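Local coordinates for ribulose-5-phosphate reductase 1 (Staphylococcus aureus, PDB 6XHK), which catalyses the NADPH-dependent, reversible reduction of D-ribulose 5-phosphate to D-ribitol 5-phosphate for poly(ribitol phosphate) wall teichoic acid synthesis, at residues 199-204 and 330-335. Numbering follows the deposited sequence.
Sequences DYKLSH and TSWGKT. With NDP (NADPH dihydro-nicotinamide-adenine-dinucleotide phosphate), chain B.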
loop_
_atom_site.group_PDB
_atom_site.type_symbol
_atom_site.label_atom_id
_atom_site.label_comp_id
_atom_site.label_asym_id
_atom_site.label_seq_id
_atom_site.Cartn_x
_atom_site.Cartn_y
_atom_site.Cartn_z
ATOM N N ASP A 199 -18.567 1.591 11.995
ATOM C CA ASP A 199 -18.461 0.378 12.808
ATOM C C ASP A 199 -17.928 -0.787 11.974
ATOM O O ASP A 199 -17.040 -1.527 12.431
ATOM C CB ASP A 199 -19.811 0.008 13.439
ATOM C CG ASP A 199 -19.691 -1.159 14.453
ATOM O OD1 ASP A 199 -18.546 -1.464 14.866
ATOM O OD2 ASP A 199 -20.716 -1.786 14.823
ATOM N N TYR A 200 -18.455 -0.954 10.744
ATOM C CA TYR A 200 -17.968 -1.953 9.783
ATOM C C TYR A 200 -16.442 -2.029 9.788
ATOM O O TYR A 200 -15.865 -3.069 10.125
ATOM C CB TYR A 200 -18.478 -1.622 8.373
ATOM C CG TYR A 200 -18.293 -2.714 7.329
ATOM C CD1 TYR A 200 -18.780 -2.551 6.034
ATOM C CD2 TYR A 200 -17.684 -3.933 7.645
ATOM C CE1 TYR A 200 -18.636 -3.563 5.065
ATOM C CE2 TYR A 200 -17.537 -4.949 6.685
ATOM C CZ TYR A 200 -18.015 -4.755 5.401
ATOM O OH TYR A 200 -17.873 -5.746 4.459
ATOM N N LYS A 201 -15.772 -0.917 9.439
ATOM C CA LYS A 201 -14.326 -0.960 9.244
ATOM C C LYS A 201 -13.576 -1.112 10.559
ATOM O O LYS A 201 -12.590 -1.858 10.631
ATOM C CB LYS A 201 -13.852 0.284 8.489
ATOM C CG LYS A 201 -14.377 0.388 7.073
ATOM C CD LYS A 201 -13.966 1.646 6.359
ATOM C CE LYS A 201 -14.675 1.717 5.030
ATOM N NZ LYS A 201 -14.345 2.883 4.205
ATOM N N LEU A 202 -14.030 -0.438 11.611
ATOM C CA LEU A 202 -13.316 -0.495 12.878
ATOM C C LEU A 202 -13.409 -1.853 13.552
ATOM O O LEU A 202 -12.524 -2.186 14.351
ATOM C CB LEU A 202 -13.827 0.599 13.807
ATOM C CG LEU A 202 -13.517 2.013 13.335
ATOM C CD1 LEU A 202 -14.433 2.987 14.048
ATOM C CD2 LEU A 202 -12.048 2.297 13.632
ATOM N N SER A 203 -14.433 -2.653 13.226
ATOM C CA SER A 203 -14.526 -3.987 13.810
ATOM C C SER A 203 -13.348 -4.868 13.407
ATOM O O SER A 203 -13.008 -5.806 14.134
ATOM C CB SER A 203 -15.831 -4.649 13.405
ATOM O OG SER A 203 -16.071 -4.447 12.023
ATOM N N HIS A 204 -12.701 -4.580 12.273
ATOM C CA HIS A 204 -11.587 -5.427 11.852
ATOM C C HIS A 204 -10.353 -5.289 12.721
ATOM O O HIS A 204 -9.442 -6.114 12.590
ATOM C CB HIS A 204 -11.191 -5.167 10.393
ATOM C CG HIS A 204 -12.289 -5.437 9.416
ATOM N ND1 HIS A 204 -13.346 -4.576 9.213
ATOM C CD2 HIS A 204 -12.531 -6.518 8.642
ATOM C CE1 HIS A 204 -14.165 -5.092 8.316
ATOM N NE2 HIS A 204 -13.694 -6.271 7.956
ATOM N N THR A 330 -16.542 -1.059 -3.803
ATOM C CA THR A 330 -16.134 -1.866 -2.656
ATOM C C THR A 330 -16.042 -1.022 -1.390
ATOM O O THR A 330 -15.486 0.083 -1.393
ATOM C CB THR A 330 -14.782 -2.538 -2.928
ATOM O OG1 THR A 330 -14.935 -3.507 -3.971
ATOM C CG2 THR A 330 -14.254 -3.249 -1.680
ATOM N N SER A 331 -16.582 -1.562 -0.298
ATOM C CA SER A 331 -16.543 -0.886 0.998
ATOM C C SER A 331 -15.179 -1.050 1.665
ATOM O O SER A 331 -14.449 -0.077 1.871
ATOM C CB SER A 331 -17.664 -1.435 1.890
ATOM O OG SER A 331 -17.764 -2.859 1.787
ATOM N N TRP A 332 -14.825 -2.294 1.978
ATOM C CA TRP A 332 -13.640 -2.656 2.738
ATOM C C TRP A 332 -12.719 -3.503 1.872
ATOM O O TRP A 332 -13.183 -4.316 1.062
ATOM C CB TRP A 332 -14.028 -3.456 3.992
ATOM C CG TRP A 332 -12.891 -4.204 4.639
ATOM C CD1 TRP A 332 -12.598 -5.523 4.499
ATOM C CD2 TRP A 332 -11.936 -3.678 5.577
ATOM N NE1 TRP A 332 -11.496 -5.850 5.256
ATOM C CE2 TRP A 332 -11.075 -4.737 5.933
ATOM C CE3 TRP A 332 -11.719 -2.413 6.141
ATOM C CZ2 TRP A 332 -10.015 -4.572 6.828
ATOM C CZ3 TRP A 332 -10.673 -2.255 7.030
ATOM C CH2 TRP A 332 -9.832 -3.328 7.366
ATOM N N GLY A 333 -11.414 -3.319 2.053
ATOM C CA GLY A 333 -10.435 -4.241 1.523
ATOM C C GLY A 333 -9.912 -3.873 0.146
ATOM O O GLY A 333 -10.363 -2.928 -0.513
ATOM N N LYS A 334 -8.925 -4.662 -0.280
ATOM C CA LYS A 334 -8.267 -4.580 -1.579
ATOM C C LYS A 334 -8.882 -5.568 -2.568
ATOM O O LYS A 334 -9.288 -6.670 -2.193
ATOM C CB LYS A 334 -6.772 -4.881 -1.409
ATOM C CG LYS A 334 -5.979 -3.913 -0.509
ATOM C CD LYS A 334 -5.814 -2.555 -1.154
ATOM C CE LYS A 334 -4.711 -2.628 -2.191
ATOM N NZ LYS A 334 -4.483 -1.359 -2.932
ATOM N N THR A 335 -8.941 -5.168 -3.841
ATOM C CA THR A 335 -9.393 -6.031 -4.943
ATOM C C THR A 335 -8.211 -6.689 -5.657
ATOM O O THR A 335 -7.386 -5.999 -6.267
ATOM C CB THR A 335 -10.225 -5.232 -5.953
ATOM O OG1 THR A 335 -11.267 -4.508 -5.279
ATOM C CG2 THR A 335 -10.745 -6.094 -7.110
HETATM P PA NDP B . -9.297 4.161 2.252
HETATM O O1A NDP B . -10.333 4.274 1.170
HETATM O O2A NDP B . -9.256 2.734 2.789
HETATM O O5B NDP B . -9.639 5.274 3.437
HETATM C C5B NDP B . -9.125 5.088 4.798
HETATM C C4B NDP B . -10.250 5.328 5.875
HETATM O O4B NDP B . -10.162 6.502 6.442
HETATM C C3B NDP B . -11.661 5.294 5.222
HETATM O O3B NDP B . -12.418 4.292 5.746
HETATM C C2B NDP B . -12.356 6.599 5.585
HETATM O O2B NDP B . -13.750 6.204 5.926
HETATM C C1B NDP B . -11.692 7.002 6.640
HETATM N N9A NDP B . -11.801 8.434 6.936
HETATM C C8A NDP B . -12.379 9.429 6.203
HETATM N N7A NDP B . -12.251 10.605 6.883
HETATM C C5A NDP B . -11.609 10.336 8.009
HETATM C C6A NDP B . -11.187 11.247 9.168
HETATM N N6A NDP B . -11.489 12.660 9.095
HETATM N N1A NDP B . -10.505 10.677 10.281
HETATM C C2A NDP B . -10.214 9.261 10.334
HETATM N N3A NDP B . -10.624 8.395 9.210
HETATM C C4A NDP B . -11.335 8.995 8.046
HETATM O O3 NDP B . -7.755 4.487 1.644
HETATM P PN NDP B . -6.296 3.902 2.285
HETATM O O1N NDP B . -6.486 3.429 3.729
HETATM O O2N NDP B . -5.844 2.719 1.494
HETATM O O5D NDP B . -5.173 5.126 2.151
HETATM C C5D NDP B . -5.622 6.493 2.019
HETATM C C4D NDP B . -4.641 7.445 1.541
HETATM O O4D NDP B . -3.157 6.886 1.567
HETATM C C3D NDP B . -4.875 7.865 0.071
HETATM O O3D NDP B . -4.755 9.346 -0.082
HETATM C C2D NDP B . -3.927 7.204 -0.637
HETATM O O2D NDP B . -3.578 7.834 -1.910
HETATM C C1D NDP B . -2.649 7.131 0.373
HETATM N N1N NDP B . -1.572 6.204 -0.037
HETATM C C2N NDP B . -0.196 6.652 0.192
HETATM C C3N NDP B . 1.034 5.905 -0.354
HETATM C C7N NDP B . 2.469 6.503 -0.055
HETATM O O7N NDP B . 3.406 6.216 -0.762
HETATM N N7N NDP B . 2.641 7.403 1.088
HETATM C C4N NDP B . 0.846 4.477 -0.923
HETATM C C5N NDP B . -0.613 4.171 -1.328
HETATM C C6N NDP B . -1.800 4.896 -0.658
HETATM P P2B NDP B . -14.910 6.785 4.944
HETATM O O1X NDP B . -14.719 8.265 4.687
HETATM O O2X NDP B . -14.804 6.052 3.618
HETATM O O3X NDP B . -16.252 6.556 5.619
#
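His204 and Trp332 lie face to face: the imidazole stacks on the five-membered ring of the indole, centroids 3.8 Å apart and planes 13° from parallel. Trp332 CE2 sits over the centre of the imidazole, while His204 NE2 meets the indole face nearer its rim; Tyr200 CE2 and Lys201 C border the imidazole in its plane. A hydrogen bond from His204 ND1 to Lys201 O (3.2 Å) would help fix the turn of the ring; this oxygen also accepts one from His204 N, on the same face of its carbonyl plane, and ND1 lies 43° out of that plane. Trp332 NE1, for its part, donates to Leu306 O. The Lys201 side chain runs aslant past the indole, its CG 4.0 Å from Trp332 CE3, and its extended chain passes Ser331 O to bring NZ to NADPH O3B, a hydrogen bond of 2.8 Å; a second, to phosphate oxygen O2X, is weak. Tyr200 and Ser331, both exposed, meet where Tyr200 CE1 comes 3.5 Å from Ser331 OG. Cofactor-binding lysine and stacking histidine thus lie three residues apart. The contact joins helix 199-202, which follows strand 191-196 of the Rossmann-type parallel sheet, to the loop between helix 318-328 and strand 334-339, with His204 also touching Tyr177 of helix 174-186.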